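Mannan endo-1,4-beta-mannosidase (Cryptopygus antarcticus, PDB 4OOU) hydrolyses internal beta-1,4 linkages in mannans such as locust bean gum and konjac, cutting mannotetraose and mannopentaose mainly to mannobiose and mannotriose. Local coordinates at residues 91-96 with 100-105; 150-155 with 222-227. All coordinates share one frame; numbering follows the deposited sequence.

Contact 1: residues 91-96 with 100-105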
ATOM      1  N   SER A  91      13.327  -9.850  -6.886  1.00 36.97           N
ATOM      2  CA  SER A  91      13.461  -8.497  -7.409  1.00 38.80           C
ATOM      3  C   SER A  91      13.911  -7.467  -6.402  1.00 40.07           C
ATOM      4  O   SER A  91      13.759  -7.677  -5.190  1.00 42.97           O
ATOM      5  CB  SER A  91      12.118  -8.034  -7.886  1.00 43.32           C
ATOM      6  OG  SER A  91      12.153  -7.971  -9.277  1.00 58.52           O
ATOM      7  N   PRO A  92      14.486  -6.348  -6.876  1.00 37.82           N
ATOM      8  CA  PRO A  92      15.109  -6.136  -8.165  1.00 39.78           C
ATOM      9  C   PRO A  92      16.456  -6.874  -8.205  1.00 41.78           C
ATOM     10  O   PRO A  92      16.939  -7.310  -7.155  1.00 42.83           O
ATOM     11  CB  PRO A  92      15.352  -4.628  -8.193  1.00 40.30           C
ATOM     12  CG  PRO A  92      15.489  -4.240  -6.764  1.00 39.58           C
ATOM     13  CD  PRO A  92      14.514  -5.128  -6.051  1.00 37.55           C
ATOM     14  N   ALA A  93      17.080  -6.986  -9.382  1.00 42.30           N
ATOM     15  CA  ALA A  93      18.377  -7.680  -9.482  1.00 42.39           C
ATOM     16  C   ALA A  93      19.556  -6.737  -9.171  1.00 42.29           C
ATOM     17  O   ALA A  93      19.638  -5.634  -9.736  1.00 33.23           O
ATOM     18  CB  ALA A  93      18.545  -8.326 -10.854  1.00 42.94           C
ATOM     19  N   PHE A  94      20.439  -7.199  -8.266  1.00 42.61           N
ATOM     20  CA  PHE A  94      21.649  -6.470  -7.841  1.00 41.48           C
ATOM     21  C   PHE A  94      22.927  -7.128  -8.336  1.00 42.77           C
ATOM     22  O   PHE A  94      23.070  -8.346  -8.283  1.00 36.69           O
ATOM     23  CB  PHE A  94      21.752  -6.410  -6.306  1.00 41.64           C
ATOM     24  CG  PHE A  94      20.719  -5.526  -5.648  1.00 41.39           C
ATOM     25  CD1 PHE A  94      19.535  -6.058  -5.174  1.00 37.90           C
ATOM     26  CD2 PHE A  94      20.937  -4.154  -5.513  1.00 40.78           C
ATOM     27  CE1 PHE A  94      18.597  -5.251  -4.594  1.00 36.65           C
ATOM     28  CE2 PHE A  94      19.995  -3.343  -4.915  1.00 37.57           C
ATOM     29  CZ  PHE A  94      18.831  -3.892  -4.457  1.00 37.42           C
ATOM     30  N   ASP A  95      23.885  -6.313  -8.778  1.00 48.81           N
ATOM     31  CA  ASP A  95      25.251  -6.816  -9.053  1.00 47.77           C
ATOM     32  C   ASP A  95      26.028  -6.985  -7.747  1.00 44.34           C
ATOM     33  O   ASP A  95      25.545  -6.616  -6.688  1.00 47.58           O
ATOM     34  CB  ASP A  95      26.004  -5.873 -10.000  1.00 46.12           C
ATOM     35  CG  ASP A  95      26.321  -4.532  -9.370  1.00 43.53           C
ATOM     36  OD1 ASP A  95      26.613  -4.434  -8.156  1.00 40.87           O
ATOM     37  OD2 ASP A  95      26.311  -3.568 -10.128  1.00 42.77           O
ATOM     38  N   SER A  96      27.240  -7.508  -7.838  1.00 46.39           N
ATOM     39  CA  SER A  96      28.077  -7.754  -6.656  1.00 50.27           C
ATOM     40  C   SER A  96      28.420  -6.503  -5.840  1.00 51.26           C
ATOM     41  O   SER A  96      28.645  -6.618  -4.634  1.00 56.20           O
ATOM     42  CB  SER A  96      29.372  -8.463  -7.068  1.00 52.76           C
ATOM     43  OG  SER A  96      29.864  -7.916  -8.282  1.00 56.73           O
ATOM     44  N   VAL A 100      21.648  -1.885  -8.790  1.00 48.94           N
ATOM     45  CA  VAL A 100      20.582  -2.622  -9.484  1.00 50.67           C
ATOM     46  C   VAL A 100      20.929  -2.708 -10.956  1.00 42.36           C
ATOM     47  O   VAL A 100      21.194  -1.692 -11.589  1.00 38.61           O
ATOM     48  CB  VAL A 100      19.177  -1.989  -9.258  1.00 53.50           C
ATOM     49  CG1 VAL A 100      18.185  -2.399 -10.337  1.00 53.81           C
ATOM     50  CG2 VAL A 100      18.636  -2.402  -7.892  1.00 56.79           C
ATOM     51  N   THR A 101      20.956  -3.924 -11.484  1.00 42.51           N
ATOM     52  CA  THR A 101      21.198  -4.135 -12.930  1.00 44.60           C
ATOM     53  C   THR A 101      19.903  -4.139 -13.685  1.00 44.01           C
ATOM     54  O   THR A 101      19.853  -3.727 -14.839  1.00 50.62           O
ATOM     55  CB  THR A 101      21.900  -5.482 -13.252  1.00 44.70           C
ATOM     56  OG1 THR A 101      21.063  -6.598 -12.892  1.00 41.07           O
ATOM     57  CG2 THR A 101      23.203  -5.594 -12.523  1.00 47.65           C
ATOM     58  N   SER A 102      18.862  -4.654 -13.040  1.00 42.99           N
ATOM     59  CA  SER A 102      17.586  -4.845 -13.698  1.00 40.43           C
ATOM     60  C   SER A 102      16.456  -5.282 -12.761  1.00 40.95           C
ATOM     61  O   SER A 102      16.540  -5.309 -11.515  1.00 39.01           O
ATOM     62  CB  SER A 102      17.750  -5.852 -14.841  1.00 39.95           C
ATOM     63  OG  SER A 102      18.562  -6.924 -14.439  1.00 40.41           O
ATOM     64  N   THR A 103      15.387  -5.634 -13.424  1.00 37.95           N
ATOM     65  CA  THR A 103      14.148  -5.908 -12.808  1.00 40.91           C
ATOM     66  C   THR A 103      14.314  -7.287 -12.114  1.00 41.66           C
ATOM     67  O   THR A 103      14.115  -7.430 -10.919  1.00 39.22           O
ATOM     68  CB  THR A 103      13.082  -5.755 -13.936  1.00 42.87           C
ATOM     69  OG1 THR A 103      12.045  -4.831 -13.551  1.00 42.74           O
ATOM     70  CG2 THR A 103      12.548  -7.070 -14.412  1.00 43.73           C
ATOM     71  N   ASP A 104      14.768  -8.283 -12.844  1.00 39.56           N
ATOM     72  CA  ASP A 104      15.055  -9.577 -12.252  1.00 35.54           C
ATOM     73  C   ASP A 104      15.972 -10.269 -13.256  1.00 39.71           C
ATOM     74  O   ASP A 104      15.991  -9.867 -14.423  1.00 48.24           O
ATOM     75  CB  ASP A 104      13.768 -10.341 -12.010  1.00 33.78           C
ATOM     76  CG  ASP A 104      13.051 -10.723 -13.282  1.00 30.92           C
ATOM     77  OD1 ASP A 104      12.525  -9.826 -13.959  1.00 31.33           O
ATOM     78  OD2 ASP A 104      12.968 -11.932 -13.593  1.00 28.50           O
ATOM     79  N   SER A 105      16.770 -11.248 -12.836  1.00 39.22           N
ATOM     80  CA  SER A 105      17.846 -11.733 -13.709  1.00 40.13           C
ATOM     81  C   SER A 105      17.293 -12.313 -15.015  1.00 41.80           C
ATOM     82  O   SER A 105      17.852 -12.039 -16.091  1.00 38.02           O
ATOM     83  CB  SER A 105      18.751 -12.735 -12.999  1.00 39.70           C
ATOM     84  OG  SER A 105      17.963 -13.620 -12.235  1.00 44.45           O
TER
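Ala93 faces both Thr101 and Ser102 across a short antiparallel hairpin, the signature of a classic beta bulge. Ala93 N donates to Ser102 O at 2.8 Å, and Ala93 O accepts from Thr101 N at the same length. Val100 carries the apolar side. Val100 CB lies 3.7 Å from Ala93 O, and the two methyls then part. Val100 CG1, anti to the backbone N (chi1 159°), stays beside the partner strand, 3.6 Å from Ala93 O. Val100 CG2 branches off beside the backbone N, anti to the carbonyl carbon, which places it over one face of the Phe94 ring. Val100 CG2 stands 3.8 Å from the Phe94 ring centroid, 28° off the ring normal, a CH-pi contact. Val100 CG2 also meets Pro92 CG at 3.8 Å, so proline and phenylalanine share it. Where the hairpin opens, beyond the cis peptide bond before Pro92, Ser91 OG donates to Thr103 O at 2.6 Å, from above the carbonyl plane. Asp104 takes backbone N-H groups of Asn55, Thr108 and Leu109. Around the hairpin, Pro92 and Val100 rest on Tyr155 of helix 149-167, Ser91 and Thr103 on helix 109-122, Phe94 on helix 140-145, and Pro92 also on His85 of strand 79-86.

Contact 2: residues 150-155 with 222-227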
ATOM      1  N   SER A 150      23.590   6.942  -5.106  1.00 53.25           N
ATOM      2  CA  SER A 150      23.874   6.372  -6.459  1.00 48.48           C
ATOM      3  C   SER A 150      23.196   5.022  -6.660  1.00 43.62           C
ATOM      4  O   SER A 150      22.700   4.720  -7.759  1.00 38.34           O
ATOM      5  CB  SER A 150      25.387   6.255  -6.750  1.00 47.75           C
ATOM      6  OG  SER A 150      26.056   5.427  -5.805  1.00 47.73           O
ATOM      7  N   LYS A 151      23.173   4.223  -5.594  1.00 41.47           N
ATOM      8  CA  LYS A 151      22.595   2.895  -5.655  1.00 42.85           C
ATOM      9  C   LYS A 151      21.082   2.978  -5.777  1.00 42.79           C
ATOM     10  O   LYS A 151      20.456   2.132  -6.415  1.00 45.13           O
ATOM     11  CB  LYS A 151      23.007   2.076  -4.422  1.00 49.78           C
ATOM     12  CG  LYS A 151      24.488   1.666  -4.360  1.00 49.39           C
ATOM     13  CD  LYS A 151      24.833   0.921  -3.067  1.00 49.30           C
ATOM     14  CE  LYS A 151      26.296   0.456  -3.025  1.00 49.32           C
ATOM     15  NZ  LYS A 151      26.691  -0.233  -1.762  1.00 48.95           N
ATOM     16  N   LEU A 152      20.486   4.006  -5.178  1.00 43.82           N
ATOM     17  CA  LEU A 152      19.031   4.235  -5.304  1.00 43.28           C
ATOM     18  C   LEU A 152      18.641   4.590  -6.713  1.00 44.70           C
ATOM     19  O   LEU A 152      17.637   4.068  -7.245  1.00 42.30           O
ATOM     20  CB  LEU A 152      18.561   5.356  -4.373  1.00 43.32           C
ATOM     21  CG  LEU A 152      17.045   5.618  -4.240  1.00 43.23           C
ATOM     22  CD1 LEU A 152      16.193   4.360  -4.210  1.00 43.33           C
ATOM     23  CD2 LEU A 152      16.793   6.408  -2.972  1.00 42.96           C
ATOM     24  N   ASN A 153      19.437   5.475  -7.315  1.00 41.70           N
ATOM     25  CA  ASN A 153      19.237   5.810  -8.704  1.00 44.94           C
ATOM     26  C   ASN A 153      19.408   4.601  -9.627  1.00 43.16           C
ATOM     27  O   ASN A 153      18.802   4.565 -10.703  1.00 42.30           O
ATOM     28  CB  ASN A 153      20.153   6.955  -9.162  1.00 47.84           C
ATOM     29  CG  ASN A 153      19.688   8.315  -8.655  1.00 51.12           C
ATOM     30  OD1 ASN A 153      18.559   8.754  -8.920  1.00 51.88           O
ATOM     31  ND2 ASN A 153      20.571   8.998  -7.926  1.00 51.10           N
ATOM     32  N   SER A 154      20.211   3.614  -9.237  1.00 39.61           N
ATOM     33  CA  SER A 154      20.331   2.451 -10.092  1.00 40.82           C
ATOM     34  C   SER A 154      19.005   1.747 -10.027  1.00 43.36           C
ATOM     35  O   SER A 154      18.489   1.289 -11.061  1.00 41.67           O
ATOM     36  CB  SER A 154      21.496   1.532  -9.700  1.00 41.02           C
ATOM     37  OG  SER A 154      21.447   1.184  -8.347  1.00 37.95           O
ATOM     38  N   TYR A 155      18.421   1.697  -8.822  1.00 47.01           N
ATOM     39  CA  TYR A 155      17.097   1.068  -8.674  1.00 46.68           C
ATOM     40  C   TYR A 155      16.109   1.789  -9.570  1.00 43.35           C
ATOM     41  O   TYR A 155      15.419   1.179 -10.382  1.00 47.17           O
ATOM     42  CB  TYR A 155      16.582   1.069  -7.237  1.00 42.36           C
ATOM     43  CG  TYR A 155      15.121   0.641  -7.164  1.00 43.11           C
ATOM     44  CD1 TYR A 155      14.730  -0.657  -7.508  1.00 42.86           C
ATOM     45  CD2 TYR A 155      14.122   1.533  -6.763  1.00 40.49           C
ATOM     46  CE1 TYR A 155      13.391  -1.051  -7.453  1.00 40.36           C
ATOM     47  CE2 TYR A 155      12.789   1.149  -6.726  1.00 39.16           C
ATOM     48  CZ  TYR A 155      12.423  -0.146  -7.062  1.00 38.30           C
ATOM     49  OH  TYR A 155      11.092  -0.524  -7.012  1.00 32.18           O
ATOM     50  N   ILE A 222      11.636   7.460   0.361  1.00 41.84           N
ATOM     51  CA  ILE A 222      10.327   7.366  -0.268  1.00 44.23           C
ATOM     52  C   ILE A 222      10.049   8.607  -1.150  1.00 41.32           C
ATOM     53  O   ILE A 222       9.461   8.487  -2.219  1.00 39.38           O
ATOM     54  CB  ILE A 222       9.148   6.771   0.633  1.00 46.86           C
ATOM     55  CG1 ILE A 222       7.823   7.475   0.376  1.00 45.47           C
ATOM     56  CG2 ILE A 222       9.417   6.655   2.153  1.00 47.44           C
ATOM     57  CD1 ILE A 222       7.552   8.580   1.341  1.00 48.75           C
ATOM     58  N   ASN A 223      10.563   9.762  -0.757  1.00 43.90           N
ATOM     59  CA  ASN A 223      10.478  10.972  -1.592  1.00 44.32           C
ATOM     60  C   ASN A 223      11.084  10.755  -2.982  1.00 41.80           C
ATOM     61  O   ASN A 223      10.397  10.936  -4.001  1.00 39.00           O
ATOM     62  CB  ASN A 223      11.160  12.155  -0.878  1.00 45.65           C
ATOM     63  CG  ASN A 223      11.100  13.459  -1.670  1.00 44.70           C
ATOM     64  OD1 ASN A 223      12.137  14.106  -1.878  1.00 39.11           O
ATOM     65  ND2 ASN A 223       9.884  13.862  -2.097  1.00 41.68           N
ATOM     66  N   TRP A 224      12.338  10.309  -3.016  1.00 38.07           N
ATOM     67  CA  TRP A 224      12.998  10.071  -4.291  1.00 38.48           C
ATOM     68  C   TRP A 224      12.216   9.076  -5.122  1.00 39.06           C
ATOM     69  O   TRP A 224      12.084   9.252  -6.339  1.00 35.44           O
ATOM     70  CB  TRP A 224      14.414   9.544  -4.117  1.00 38.84           C
ATOM     71  CG  TRP A 224      15.397  10.568  -3.712  1.00 44.75           C
ATOM     72  CD1 TRP A 224      15.196  11.576  -2.841  1.00 45.08           C
ATOM     73  CD2 TRP A 224      16.767  10.664  -4.130  1.00 51.82           C
ATOM     74  NE1 TRP A 224      16.337  12.302  -2.681  1.00 48.32           N
ATOM     75  CE2 TRP A 224      17.325  11.767  -3.457  1.00 50.47           C
ATOM     76  CE3 TRP A 224      17.579   9.923  -5.008  1.00 56.38           C
ATOM     77  CZ2 TRP A 224      18.666  12.167  -3.628  1.00 54.64           C
ATOM     78  CZ3 TRP A 224      18.921  10.325  -5.189  1.00 59.17           C
ATOM     79  CH2 TRP A 224      19.445  11.436  -4.492  1.00 57.75           C
ATOM     80  N   ILE A 225      11.706   8.019  -4.480  1.00 39.99           N
ATOM     81  CA  ILE A 225      11.039   6.973  -5.235  1.00 39.55           C
ATOM     82  C   ILE A 225       9.715   7.434  -5.850  1.00 38.32           C
ATOM     83  O   ILE A 225       9.463   7.186  -7.035  1.00 32.37           O
ATOM     84  CB  ILE A 225      10.867   5.709  -4.401  1.00 43.01           C
ATOM     85  CG1 ILE A 225      12.239   5.089  -4.121  1.00 43.91           C
ATOM     86  CG2 ILE A 225      10.026   4.686  -5.151  1.00 43.73           C
ATOM     87  CD1 ILE A 225      12.202   4.012  -3.051  1.00 44.46           C
ATOM     88  N   SER A 226       8.888   8.120  -5.054  1.00 40.37           N
ATOM     89  CA  SER A 226       7.646   8.728  -5.550  1.00 40.45           C
ATOM     90  C   SER A 226       7.943   9.705  -6.679  1.00 43.99           C
ATOM     91  O   SER A 226       7.234   9.763  -7.700  1.00 40.31           O
ATOM     92  CB  SER A 226       6.953   9.487  -4.431  1.00 42.51           C
ATOM     93  OG  SER A 226       5.763  10.101  -4.873  1.00 40.85           O
ATOM     94  N   SER A 227       9.005  10.486  -6.499  1.00 43.52           N
ATOM     95  CA  SER A 227       9.272  11.501  -7.469  1.00 43.18           C
ATOM     96  C   SER A 227       9.391  10.839  -8.823  1.00 42.98           C
ATOM     97  O   SER A 227       8.894  11.379  -9.807  1.00 45.21           O
ATOM     98  CB  SER A 227      10.523  12.315  -7.158  1.00 41.63           C
ATOM     99  OG  SER A 227      10.744  13.212  -8.251  1.00 41.80           O
TER
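Lys151 O, just before the Leu152 that packs on Trp224 and Ile225, accepts the helical bond from Tyr155 N at 3.2 Å and a weak one from Ser154 N; the Ser154 hydroxyl also approaches, but too closely for its distance to be trusted. No hydrogen bond joins segments 150-155 and 222-227, whose contacts run through side chains. Leu152, with CG anti to the backbone N (chi1 -173°), reaches across and forks at its end. Leu152 CD1 lies 4.0 Å from Ile225 CG1, with the two side chains at about a right angle. The other methyl, Leu152 CD2, approaches Trp224 obliquely, 4.1 Å from Trp224 CB. Asn153 starts off to one side and bends back. Asn153 ND2 comes to the edge of the indole, near the ring plane, 3.5 Å from Trp224 CZ3, while the amide and ring planes stand 38° apart. Beyond these segments Trp224 also makes a cation-pi contact with Lys269 and touches Glu149. The axes of the two short segments come within 10.8 Å at 31°, both running the same way. This is the packing of successive outer helices in a TIM barrel: helix 149-167 leads into strand 173-177, and helix 215-232 into its parallel neighbour 238-241.

Contact 1 closes before contact 2 opens along the chain, and their centres lie 15 Å apart on the same side of the chain's centre. The hairpin of contact 1 belongs to the segment between strand 79-86 and helix 109-122, whereas contact 2 joins two later outer helices. Helix 149-167 connects them: it packs on helix 215-232 and on the hairpin. There Ser154 OG probably forms a hydrogen bond with Val100 N at 3.1 Å. The first turn of this helix carries Ser150 and Lys151, which bind substrate, so both contacts involve a helix that begins at the substrate site.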